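Local coordinates for protein uncharacterized ACR, COG1565 superfamily (PDB 4F3N) that is of unknown function but has a methyltransferase fold and may act as an S-adenosylmethionine-dependent protein-arginine methyltransferase, at residues L65-F78 against E234-A248. Residues are numbered along the deposited sequence; the frame is centred on the assembly and turned at random. Where two conformers were deposited one is given.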
loop_
_atom_site.group_PDB
_atom_site.type_symbol
_atom_site.label_atom_id
_atom_site.label_comp_id
_atom_site.label_asym_id
_atom_site.label_seq_id
_atom_site.Cartn_x
_atom_site.Cartn_y
_atom_site.Cartn_z
ATOM N N LEU A 65 13.534 -9.634 -18.828
ATOM C CA LEU A 65 12.113 -9.567 -19.144
ATOM C C LEU A 65 11.803 -9.762 -20.617
ATOM O O LEU A 65 10.846 -10.424 -20.962
ATOM C CB LEU A 65 11.514 -8.220 -18.676
ATOM C CG LEU A 65 10.957 -8.281 -17.279
ATOM C CD1 LEU A 65 10.752 -6.894 -16.714
ATOM C CD2 LEU A 65 9.733 -9.201 -17.198
ATOM N N ARG A 66 12.607 -9.191 -21.505
ATOM C CA ARG A 66 12.428 -9.419 -22.928
ATOM C C ARG A 66 12.585 -10.926 -23.274
ATOM O O ARG A 66 11.818 -11.505 -24.050
ATOM C CB ARG A 66 13.427 -8.621 -23.744
ATOM C CG ARG A 66 13.123 -7.135 -23.823
ATOM C CD ARG A 66 13.855 -6.511 -25.024
ATOM N NE ARG A 66 15.274 -6.575 -24.777
ATOM C CZ ARG A 66 15.963 -5.695 -24.046
ATOM N NH1 ARG A 66 15.384 -4.605 -23.539
ATOM N NH2 ARG A 66 17.259 -5.890 -23.856
ATOM N N ALA A 67 13.549 -11.551 -22.625
ATOM C CA ALA A 67 13.768 -12.982 -22.853
ATOM C C ALA A 67 12.590 -13.822 -22.352
ATOM O O ALA A 67 12.169 -14.767 -23.003
ATOM C CB ALA A 67 15.072 -13.427 -22.188
ATOM N N GLU A 68 12.052 -13.469 -21.197
ATOM C CA GLU A 68 10.891 -14.144 -20.687
ATOM C C GLU A 68 9.685 -13.984 -21.577
ATOM O O GLU A 68 8.978 -14.960 -21.874
ATOM C CB GLU A 68 10.538 -13.632 -19.295
ATOM C CG GLU A 68 9.363 -14.426 -18.758
ATOM C CD GLU A 68 9.146 -14.287 -17.289
ATOM O OE1 GLU A 68 10.093 -13.967 -16.556
ATOM O OE2 GLU A 68 7.976 -14.542 -16.900
ATOM N N ILE A 69 9.454 -12.749 -22.043
ATOM C CA ILE A 69 8.338 -12.492 -22.948
ATOM C C ILE A 69 8.451 -13.302 -24.245
ATOM O O ILE A 69 7.482 -13.933 -24.671
ATOM C CB ILE A 69 8.193 -10.991 -23.265
ATOM C CG1 ILE A 69 7.714 -10.237 -22.021
ATOM C CG2 ILE A 69 7.188 -10.789 -24.424
ATOM C CD1 ILE A 69 7.776 -8.736 -22.193
ATOM N N ALA A 70 9.637 -13.344 -24.832
ATOM C CA ALA A 70 9.841 -14.129 -26.051
ATOM C C ALA A 70 9.620 -15.590 -25.784
ATOM O O ALA A 70 8.993 -16.296 -26.585
ATOM C CB ALA A 70 11.239 -13.915 -26.628
ATOM N N SER A 71 10.099 -16.066 -24.657
ATOM C CA SER A 71 9.925 -17.489 -24.336
ATOM C C SER A 71 8.475 -17.878 -24.150
ATOM O O SER A 71 8.101 -18.993 -24.496
ATOM C CB SER A 71 10.707 -17.916 -23.107
ATOM O OG SER A 71 10.037 -17.533 -21.907
ATOM N N ALA A 72 7.662 -16.953 -23.646
ATOM C CA ALA A 72 6.221 -17.180 -23.436
ATOM C C ALA A 72 5.338 -17.027 -24.672
ATOM O O ALA A 72 4.121 -17.129 -24.568
ATOM C CB ALA A 72 5.726 -16.253 -22.315
ATOM N N GLY A 73 5.906 -16.798 -25.837
ATOM C CA GLY A 73 5.139 -16.625 -27.076
ATOM C C GLY A 73 4.832 -15.187 -27.445
ATOM O O GLY A 73 4.055 -14.926 -28.393
ATOM N N GLY A 74 5.469 -14.241 -26.734
ATOM C CA GLY A 74 5.443 -12.842 -27.108
ATOM C C GLY A 74 4.590 -11.959 -26.227
ATOM O O GLY A 74 4.440 -10.792 -26.523
ATOM N N TRP A 75 4.044 -12.511 -25.144
ATOM C CA TRP A 75 3.117 -11.758 -24.287
ATOM C C TRP A 75 3.087 -12.275 -22.884
ATOM O O TRP A 75 3.000 -13.510 -22.660
ATOM C CB TRP A 75 1.725 -11.843 -24.881
ATOM C CG TRP A 75 0.624 -10.997 -24.285
ATOM C CD1 TRP A 75 0.141 -9.793 -24.757
ATOM C CD2 TRP A 75 -0.214 -11.318 -23.106
ATOM N NE1 TRP A 75 -0.876 -9.316 -23.948
ATOM C CE2 TRP A 75 -1.141 -10.204 -22.946
ATOM C CE3 TRP A 75 -0.263 -12.372 -22.191
ATOM C CZ2 TRP A 75 -2.062 -10.155 -21.926
ATOM C CZ3 TRP A 75 -1.227 -12.330 -21.184
ATOM C CH2 TRP A 75 -2.110 -11.256 -21.055
ATOM N N ILE A 76 3.132 -11.348 -21.925
ATOM C CA ILE A 76 2.916 -11.676 -20.520
ATOM C C ILE A 76 1.908 -10.705 -19.894
ATOM O O ILE A 76 1.764 -9.543 -20.347
ATOM C CB ILE A 76 4.225 -11.635 -19.710
ATOM C CG1 ILE A 76 4.859 -10.230 -19.737
ATOM C CG2 ILE A 76 5.170 -12.668 -20.264
ATOM C CD1 ILE A 76 6.041 -10.056 -18.780
ATOM N N PRO A 77 1.182 -11.169 -18.876
ATOM C CA PRO A 77 0.298 -10.193 -18.223
ATOM C C PRO A 77 1.090 -9.047 -17.543
ATOM O O PRO A 77 2.258 -9.215 -17.202
ATOM C CB PRO A 77 -0.485 -11.036 -17.211
ATOM C CG PRO A 77 0.293 -12.271 -17.025
ATOM C CD PRO A 77 1.171 -12.494 -18.211
ATOM N N PHE A 78 0.451 -7.893 -17.345
ATOM C CA PHE A 78 1.139 -6.769 -16.735
ATOM C C PHE A 78 1.563 -7.084 -15.302
ATOM O O PHE A 78 2.603 -6.587 -14.827
ATOM C CB PHE A 78 0.284 -5.512 -16.763
ATOM C CG PHE A 78 1.031 -4.299 -16.333
ATOM C CD1 PHE A 78 0.810 -3.749 -15.088
ATOM C CD2 PHE A 78 2.036 -3.741 -17.151
ATOM C CE1 PHE A 78 1.525 -2.651 -14.667
ATOM C CE2 PHE A 78 2.773 -2.667 -16.699
ATOM C CZ PHE A 78 2.519 -2.135 -15.450
ATOM N N GLU A 234 -7.533 -8.364 -21.801
ATOM C CA GLU A 234 -6.387 -8.092 -20.934
ATOM C C GLU A 234 -5.326 -7.318 -21.694
ATOM O O GLU A 234 -4.969 -7.675 -22.820
ATOM C CB GLU A 234 -5.820 -9.386 -20.357
ATOM C CG GLU A 234 -4.682 -9.101 -19.377
ATOM C CD GLU A 234 -4.417 -10.174 -18.353
ATOM O OE1 GLU A 234 -4.894 -11.333 -18.508
ATOM O OE2 GLU A 234 -3.728 -9.826 -17.364
ATOM N N ARG A 235 -4.812 -6.264 -21.043
ATOM C CA ARG A 235 -3.704 -5.512 -21.509
ATOM C C ARG A 235 -2.424 -6.045 -20.836
ATOM O O ARG A 235 -2.238 -5.893 -19.641
ATOM C CB ARG A 235 -3.908 -4.037 -21.210
ATOM C CG ARG A 235 -2.737 -3.198 -21.709
ATOM C CD ARG A 235 -3.079 -1.744 -21.882
ATOM N NE ARG A 235 -4.006 -1.545 -22.989
ATOM C CZ ARG A 235 -4.382 -0.380 -23.507
ATOM N NH1 ARG A 235 -3.933 0.784 -23.044
ATOM N NH2 ARG A 235 -5.242 -0.391 -24.511
ATOM N N GLY A 236 -1.559 -6.653 -21.648
ATOM C CA GLY A 236 -0.289 -7.175 -21.171
ATOM C C GLY A 236 0.858 -6.515 -21.857
ATOM O O GLY A 236 0.763 -5.378 -22.370
ATOM N N VAL A 237 2.002 -7.179 -21.796
ATOM C CA VAL A 237 3.244 -6.634 -22.291
ATOM C C VAL A 237 3.838 -7.535 -23.368
ATOM O O VAL A 237 3.960 -8.756 -23.162
ATOM C CB VAL A 237 4.245 -6.428 -21.154
ATOM C CG1 VAL A 237 5.487 -5.715 -21.709
ATOM C CG2 VAL A 237 3.650 -5.568 -20.040
ATOM N N SER A 238 4.208 -6.910 -24.493
ATOM C CA SER A 238 4.899 -7.547 -25.593
ATOM C C SER A 238 6.184 -6.784 -25.920
ATOM O O SER A 238 6.521 -5.827 -25.246
ATOM C CB SER A 238 4.000 -7.599 -26.816
ATOM O OG SER A 238 2.940 -8.519 -26.600
ATOM N N ILE A 239 6.925 -7.240 -26.924
ATOM C CA ILE A 239 8.095 -6.524 -27.416
ATOM C C ILE A 239 7.817 -6.172 -28.866
ATOM O O ILE A 239 7.300 -7.003 -29.608
ATOM C CB ILE A 239 9.339 -7.451 -27.305
ATOM C CG1 ILE A 239 9.617 -7.760 -25.814
ATOM C CG2 ILE A 239 10.613 -6.833 -27.851
ATOM C CD1 ILE A 239 9.965 -6.528 -25.027
ATOM N N ASP A 240 8.160 -4.967 -29.288
ATOM C CA ASP A 240 8.040 -4.607 -30.695
ATOM C C ASP A 240 9.288 -4.987 -31.499
ATOM O O ASP A 240 10.223 -5.631 -30.993
ATOM C CB ASP A 240 7.651 -3.132 -30.835
ATOM C CG ASP A 240 8.791 -2.176 -30.521
ATOM O OD1 ASP A 240 9.971 -2.592 -30.434
ATOM O OD2 ASP A 240 8.484 -0.989 -30.362
ATOM N N ASP A 241 9.269 -4.625 -32.787
ATOM C CA ASP A 241 10.298 -5.054 -33.715
ATOM C C ASP A 241 11.632 -4.369 -33.429
ATOM O O ASP A 241 12.666 -4.839 -33.886
ATOM C CB ASP A 241 9.851 -4.836 -35.170
ATOM C CG ASP A 241 9.434 -3.399 -35.452
ATOM O OD1 ASP A 241 8.818 -2.777 -34.570
ATOM O OD2 ASP A 241 9.726 -2.888 -36.551
ATOM N N ALA A 242 11.602 -3.269 -32.664
ATOM C CA ALA A 242 12.849 -2.605 -32.188
ATOM C C ALA A 242 13.254 -3.047 -30.800
ATOM O O ALA A 242 14.131 -2.425 -30.176
ATOM C CB ALA A 242 12.687 -1.089 -32.170
ATOM N N GLY A 243 12.600 -4.080 -30.274
ATOM C CA GLY A 243 12.945 -4.587 -28.962
ATOM C C GLY A 243 12.398 -3.779 -27.791
ATOM O O GLY A 243 12.785 -4.018 -26.653
ATOM N N ALA A 244 11.479 -2.851 -28.024
ATOM C CA ALA A 244 10.937 -2.041 -26.931
ATOM C C ALA A 244 9.733 -2.728 -26.327
ATOM O O ALA A 244 8.997 -3.403 -27.033
ATOM C CB ALA A 244 10.519 -0.659 -27.404
ATOM N N PHE A 245 9.532 -2.510 -25.025
ATOM C CA PHE A 245 8.300 -3.018 -24.392
ATOM C C PHE A 245 7.140 -2.217 -24.999
ATOM O O PHE A 245 7.269 -1.001 -25.200
ATOM C CB PHE A 245 8.305 -2.839 -22.892
ATOM C CG PHE A 245 9.368 -3.664 -22.189
ATOM C CD1 PHE A 245 9.300 -5.035 -22.183
ATOM C CD2 PHE A 245 10.438 -3.042 -21.568
ATOM C CE1 PHE A 245 10.276 -5.801 -21.541
ATOM C CE2 PHE A 245 11.430 -3.786 -20.934
ATOM C CZ PHE A 245 11.365 -5.188 -20.936
ATOM N N VAL A 246 6.019 -2.889 -25.229
ATOM C CA VAL A 246 4.783 -2.258 -25.720
ATOM C C VAL A 246 3.610 -2.896 -24.985
ATOM O O VAL A 246 3.682 -4.086 -24.677
ATOM C CB VAL A 246 4.618 -2.458 -27.243
ATOM C CG1 VAL A 246 4.389 -3.918 -27.638
ATOM C CG2 VAL A 246 3.485 -1.598 -27.766
ATOM N N PHE A 247 2.564 -2.124 -24.658
ATOM C CA PHE A 247 1.327 -2.771 -24.209
ATOM C C PHE A 247 0.690 -3.495 -25.394
ATOM O O PHE A 247 0.810 -3.041 -26.534
ATOM C CB PHE A 247 0.315 -1.749 -23.681
ATOM C CG PHE A 247 0.697 -1.107 -22.387
ATOM C CD1 PHE A 247 0.757 -1.856 -21.209
ATOM C CD2 PHE A 247 0.928 0.243 -22.339
ATOM C CE1 PHE A 247 1.073 -1.231 -20.010
ATOM C CE2 PHE A 247 1.214 0.878 -21.149
ATOM C CZ PHE A 247 1.290 0.135 -19.993
ATOM N N ALA A 248 -0.010 -4.584 -25.116
ATOM C CA ALA A 248 -0.671 -5.354 -26.143
ATOM C C ALA A 248 -1.883 -5.963 -25.563
ATOM O O ALA A 248 -1.810 -6.563 -24.492
ATOM C CB ALA A 248 0.238 -6.437 -26.705
HETATM O O HOH W 1 6.434 -9.861 -28.197
HETATM O O HOH W 2 -2.413 -7.562 -17.420
#
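E234 meets W75 and P77 at the start of the contact. Its CG lies at the edge of the W75 indole, in the ring plane, and its carboxylate is turned 82° from that plane. OE2 forms a salt bridge with R223 and accepts from a water, 2.6 Å from OE2, that also links R235 O and F78 N. At G236 the indole comes close, with W75 CZ2 3.5 Å from G236 CA. V237 and I76 form an antiparallel hydrogen-bonded pair. V237 N donates to I76 O (2.8 Å), and I76 N donates to V237 O (3.0 Å). The V237 side chain lies beside that of I76. Its CG1 touches I69 CD1, and its CG2 meets the edge of the F78 ring. S238 OG donates to G74 O at 2.7 Å, in the carbonyl plane. A water bridges the same G74 O to I239 N. The I239 side chain packs its CD1 against R66 CG, 3.4 Å away, and crosses the R66 chain at about a right angle. After the D240-G243 turn, F245 takes I69 CD1 at its ring edge, while L65 CB approaches F245 CZ. F247 meets F78 obliquely. A248 O accepts from W75 NE1 (3.0 Å) in the indole plane and from G236 N on the opposite face of the carbonyl. With CG anti to the backbone N (chi1 -172°), W75 reaches across strand 231-239 to this carbonyl on strand 245-250. The short, weakly bonded strand 76-77 pairs at I76 with the 231-239/245-250 hairpin, and helix 52-71 packs on it through L65, R66 and I69. This antiparallel sheet is separate from the seven-stranded mixed sheet, and the contact is structural packing away from the S-adenosylhomocysteine site. The I76-V237 bonds set the local pairing; S238 hydroxyl and W75 indole bonds add side-chain ties, while apolar contacts join helix and hairpin.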